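Local coordinates for coat protein (Papaya mosaic virus, PDB 4DOX) that forms the helical capsid of a flexible filamentous plant virus, its copies probably packing side by side around the viral RNA, at residues A60-N65 with G80-P85; F66-G71 with N116-K121. All coordinates share one frame; numbering follows the deposited sequence.

Overall arrangement
Both contacts use helix 56-70, one near its middle and one at its C-terminal end, the centres of the two contacts about 13 Å apart. Contact 1 is a surface contact: a carboxylate from the helix takes hold of the loop that leads to helix 89-98. Contact 2 is buried and joins the same helix to the end of helix 111-118 through a salt bridge, an aromatic ring and a water. The first buries 109 Å² and is almost wholly polar, whereas the second buries 199 Å² and mixes charge with ring packing. They meet where Asn65 OD1 of segment 60-65 lies 2.8 Å from Arg118 NH1, probably as a hydrogen bond.

Contact 1. Residues A60-N65 with G80-P85; sequences ALELVN and GPSSIP
Glu62 reaches out from helix 56-70 and takes Ser83 by two hydrogen bonds, one for each carboxylate oxygen. The backbone nitrogen of Ser83 gives its hydrogen to Glu62 OE1 at 2.8 Å, with an N-H...O angle of 151°. The hydroxyl, Ser83 OG, donates to Glu62 OE2 at 2.7 Å. Both oxygens accept through their syn lone pairs, so the carboxylate faces the serine with its forked end and main chain and side chain of one residue are held together. Ser83 OG sits between its own backbone N and carbonyl carbon (chi1 70°), a rotation that brings the hydroxyl round to the same carboxylate as the N-H.

Van der Waals contact is slight and comes from Ser82, whose CA and CB sit beside Glu62 OE1. Beyond the two segments, Leu89 of helix 89-98 touches the side chains of both Glu62 and Ser82.

Within the loop, Ser82 OG accepts from Ile84 N at 2.9 Å, which makes an ST turn. The same hydroxyl is also hydrogen-bonded to the carbonyl oxygen of Ile87, tying the turn to the chain just ahead of helix 89-98.

With two donors on its two oxygens, the carboxylate is fixed in rotation as well as in place. No positive charge from the loop segment meets it, so here neutral donors would probably help to hold a charged glutamate, and between segments 60-65 and 80-85 the polar link runs through Glu62 and Ser83.

Contact 2. Residues F66-G71 with N116-K121; sequences FCYDNG and NLRTDK
Tyr68 and Arg118 face each other where the last turns of helices 56-70 and 111-118 come together, their CA atoms 8.9 Å apart, the shortest such distance between the segments. Gly71, with positive phi, ends the first helix, and Thr119 leaves helical geometry at the end of the second.

The guanidinium of Arg118 grips the carboxylate of Asp69 end-on, one nitrogen to each oxygen. Arg118 NH1 donates to Asp69 OD2 at 2.9 Å, almost straight (171°) and in the guanidinium plane. Arg118 NH2 meets the syn lone pair of Asp69 OD1 at 2.7 Å and is more bent, at 149°. The pair is bidentate but not flat, the carboxylate being twisted against the guanidinium.

Arg118 gets there by bending at chi2 and chi3, which carries its chain over the tyrosine, the two side chains running in opposite directions. Arg118 CG stands over the Tyr68 ring, 4.1 Å from the centroid, in a CH-pi contact. Farther along the arginine, Tyr68 CD2 lies 3.3 Å from Arg118 CZ, above the centre of the guanidinium, though ring and guanidinium are inclined by 53°. At the ring's edge a water bridges Tyr68 OH and Thr119 OG1; that threonine hydroxyl also bonds to the carbonyl oxygen of Trp115.

Further partners hold the charged pair: Arg118 NE bonds to Met122 O, and Asp69 OD1 accepts from Ala125 N. An arginine set over a tyrosine and paired to an aspartate thus forms a bidentate salt bridge in a largely buried contact, with added backbone hydrogen bonds, joining two helix ends and the following loop in this all-helical coat protein.

Contact 1. Residues A60-N65 with G80-P85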
# COMPACT_ATOMS: atom_id res chain seq x y z
N ALA A 60 2.61 6.29 -8.41
CA ALA A 60 2.27 5.91 -7.05
C ALA A 60 3.40 5.14 -6.44
O ALA A 60 3.76 5.38 -5.29
CB ALA A 60 1.02 5.08 -7.02
N LEU A 61 3.98 4.20 -7.20
CA LEU A 61 5.07 3.36 -6.63
C LEU A 61 6.28 4.15 -6.13
O LEU A 61 7.07 3.64 -5.33
CB LEU A 61 5.58 2.33 -7.64
CG LEU A 61 5.12 0.88 -7.57
CD1 LEU A 61 4.56 0.51 -6.26
CD2 LEU A 61 4.11 0.70 -8.63
N GLU A 62 6.42 5.37 -6.64
CA GLU A 62 7.50 6.22 -6.19
C GLU A 62 7.29 6.64 -4.75
O GLU A 62 8.25 6.71 -3.98
CB GLU A 62 7.61 7.45 -7.07
CG GLU A 62 8.08 7.12 -8.47
CD GLU A 62 8.04 8.33 -9.36
OE1 GLU A 62 8.40 9.44 -8.90
OE2 GLU A 62 7.65 8.17 -10.53
N LEU A 63 6.03 6.88 -4.38
CA LEU A 63 5.70 7.22 -3.01
C LEU A 63 5.83 5.97 -2.15
O LEU A 63 6.39 6.03 -1.03
CB LEU A 63 4.29 7.81 -2.91
CG LEU A 63 3.67 8.03 -1.52
CD1 LEU A 63 4.43 9.05 -0.72
CD2 LEU A 63 2.30 8.52 -1.73
N VAL A 64 5.37 4.85 -2.69
CA VAL A 64 5.52 3.56 -2.00
C VAL A 64 6.97 3.23 -1.67
O VAL A 64 7.28 2.81 -0.55
CB VAL A 64 4.89 2.40 -2.80
CG1 VAL A 64 4.94 1.14 -1.99
CG2 VAL A 64 3.44 2.78 -3.18
N ASN A 65 7.86 3.42 -2.64
CA ASN A 65 9.26 3.24 -2.40
C ASN A 65 9.73 4.11 -1.25
O ASN A 65 10.47 3.67 -0.39
CB ASN A 65 10.06 3.64 -3.64
CG ASN A 65 11.53 3.16 -3.59
OD1 ASN A 65 11.82 1.95 -3.43
ND2 ASN A 65 12.45 4.09 -3.77
N GLY A 80 11.32 15.20 -1.06
CA GLY A 80 11.86 14.88 -2.37
C GLY A 80 10.87 14.91 -3.54
O GLY A 80 9.63 14.86 -3.34
N PRO A 81 11.41 15.01 -4.77
CA PRO A 81 10.62 15.14 -6.00
C PRO A 81 10.07 13.80 -6.47
O PRO A 81 10.55 12.75 -6.04
CB PRO A 81 11.66 15.64 -7.01
CG PRO A 81 12.96 14.97 -6.52
CD PRO A 81 12.87 15.01 -5.02
N SER A 82 9.07 13.82 -7.35
CA SER A 82 8.67 12.62 -8.06
C SER A 82 9.19 12.75 -9.48
O SER A 82 9.78 13.77 -9.81
CB SER A 82 7.16 12.46 -8.09
OG SER A 82 6.62 13.19 -9.16
N SER A 83 8.93 11.74 -10.33
CA SER A 83 9.30 11.81 -11.72
C SER A 83 8.50 12.81 -12.55
O SER A 83 8.84 13.04 -13.73
CB SER A 83 9.29 10.42 -12.36
OG SER A 83 7.98 9.93 -12.51
N ILE A 84 7.46 13.43 -11.97
CA ILE A 84 6.65 14.46 -12.68
C ILE A 84 7.03 15.85 -12.16
O ILE A 84 7.03 16.08 -10.94
CB ILE A 84 5.05 14.24 -12.58
CG1 ILE A 84 4.59 12.82 -12.94
CG2 ILE A 84 4.28 15.27 -13.41
CD1 ILE A 84 5.05 12.34 -14.30
N PRO A 85 7.37 16.79 -13.07
CA PRO A 85 7.88 18.05 -12.52
C PRO A 85 6.74 18.82 -11.91
O PRO A 85 5.59 18.78 -12.40
CB PRO A 85 8.42 18.80 -13.75
CG PRO A 85 8.51 17.75 -14.88
CD PRO A 85 7.37 16.80 -14.55

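Contact 2. Residues F66-G71 with N116-K121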
# COMPACT_ATOMS: atom_id res chain seq x y z
N PHE A 66 9.29 5.37 -1.23
CA PHE A 66 9.79 6.30 -0.23
C PHE A 66 9.40 5.76 1.13
O PHE A 66 10.21 5.79 2.06
CB PHE A 66 9.21 7.71 -0.42
CG PHE A 66 9.54 8.63 0.72
CD1 PHE A 66 10.69 9.41 0.69
CD2 PHE A 66 8.74 8.65 1.87
CE1 PHE A 66 11.01 10.23 1.79
CE2 PHE A 66 9.05 9.46 2.94
CZ PHE A 66 10.19 10.23 2.92
N CYS A 67 8.17 5.24 1.24
CA CYS A 67 7.63 4.70 2.50
C CYS A 67 8.27 3.39 2.92
O CYS A 67 8.42 3.13 4.13
CB CYS A 67 6.12 4.57 2.44
SG CYS A 67 5.38 6.23 2.44
N TYR A 68 8.69 2.61 1.92
CA TYR A 68 9.50 1.41 2.14
C TYR A 68 10.75 1.71 2.99
O TYR A 68 11.10 0.88 3.86
CB TYR A 68 9.88 0.76 0.82
CG TYR A 68 10.63 -0.55 0.92
CD1 TYR A 68 9.93 -1.77 0.89
CD2 TYR A 68 12.02 -0.58 0.99
CE1 TYR A 68 10.61 -3.00 0.95
CE2 TYR A 68 12.72 -1.78 1.06
CZ TYR A 68 12.03 -3.01 1.03
OH TYR A 68 12.73 -4.24 1.11
N ASP A 69 11.39 2.87 2.78
CA ASP A 69 12.58 3.28 3.58
C ASP A 69 12.18 4.05 4.85
O ASP A 69 12.67 3.78 5.95
CB ASP A 69 13.64 4.04 2.74
CG ASP A 69 14.20 3.18 1.57
OD1 ASP A 69 14.72 2.06 1.85
OD2 ASP A 69 14.10 3.60 0.36
N ASN A 70 11.24 4.97 4.69
CA ASN A 70 11.00 6.00 5.70
C ASN A 70 9.79 5.82 6.63
O ASN A 70 9.68 6.53 7.59
CB ASN A 70 10.96 7.37 5.02
CG ASN A 70 12.28 7.71 4.31
OD1 ASN A 70 13.29 7.99 4.96
ND2 ASN A 70 12.27 7.69 2.98
N GLY A 71 8.91 4.85 6.36
CA GLY A 71 7.68 4.74 7.13
C GLY A 71 6.49 5.29 6.36
O GLY A 71 6.65 6.08 5.44
N ASN A 116 8.67 -7.16 -4.75
CA ASN A 116 9.42 -7.68 -5.89
C ASN A 116 10.53 -6.75 -6.30
O ASN A 116 11.55 -7.18 -6.82
CB ASN A 116 8.51 -7.92 -7.10
CG ASN A 116 7.87 -9.29 -7.08
OD1 ASN A 116 7.58 -9.86 -6.01
ND2 ASN A 116 7.64 -9.84 -8.28
N LEU A 117 10.32 -5.46 -6.07
CA LEU A 117 11.29 -4.48 -6.52
C LEU A 117 12.55 -4.37 -5.64
O LEU A 117 13.64 -4.12 -6.16
CB LEU A 117 10.62 -3.12 -6.68
CG LEU A 117 9.77 -3.12 -7.94
CD1 LEU A 117 8.83 -1.94 -7.90
CD2 LEU A 117 10.67 -3.06 -9.14
N ARG A 118 12.40 -4.58 -4.33
CA ARG A 118 13.48 -4.33 -3.40
C ARG A 118 14.02 -5.58 -2.72
O ARG A 118 15.21 -5.61 -2.38
CB ARG A 118 13.03 -3.32 -2.36
CG ARG A 118 12.46 -2.01 -2.92
CD ARG A 118 13.51 -0.98 -3.11
NE ARG A 118 14.35 -0.84 -1.91
CZ ARG A 118 14.43 0.27 -1.16
NH1 ARG A 118 13.73 1.36 -1.47
NH2 ARG A 118 15.24 0.27 -0.09
N THR A 119 13.19 -6.60 -2.51
CA THR A 119 13.60 -7.82 -1.80
C THR A 119 14.80 -8.55 -2.47
O THR A 119 14.83 -8.72 -3.69
CB THR A 119 12.43 -8.75 -1.65
OG1 THR A 119 11.40 -8.05 -0.97
CG2 THR A 119 12.80 -10.01 -0.87
N ASP A 120 15.78 -8.94 -1.63
CA ASP A 120 17.11 -9.47 -2.04
C ASP A 120 17.91 -8.56 -3.01
O ASP A 120 18.89 -9.01 -3.61
CB ASP A 120 17.02 -10.92 -2.59
CG ASP A 120 16.30 -11.88 -1.64
OD1 ASP A 120 16.34 -11.68 -0.40
OD2 ASP A 120 15.70 -12.86 -2.13
N LYS A 121 17.50 -7.28 -3.12
CA LYS A 121 18.22 -6.26 -3.90
C LYS A 121 18.67 -5.03 -3.12
O LYS A 121 19.87 -4.75 -3.10
CB LYS A 121 17.43 -5.83 -5.13
CG LYS A 121 17.34 -6.90 -6.18
CD LYS A 121 16.19 -6.58 -7.14
CE LYS A 121 15.67 -7.87 -7.78
NZ LYS A 121 16.24 -8.14 -9.14
O HOH W 1 11.44 -6.33 1.31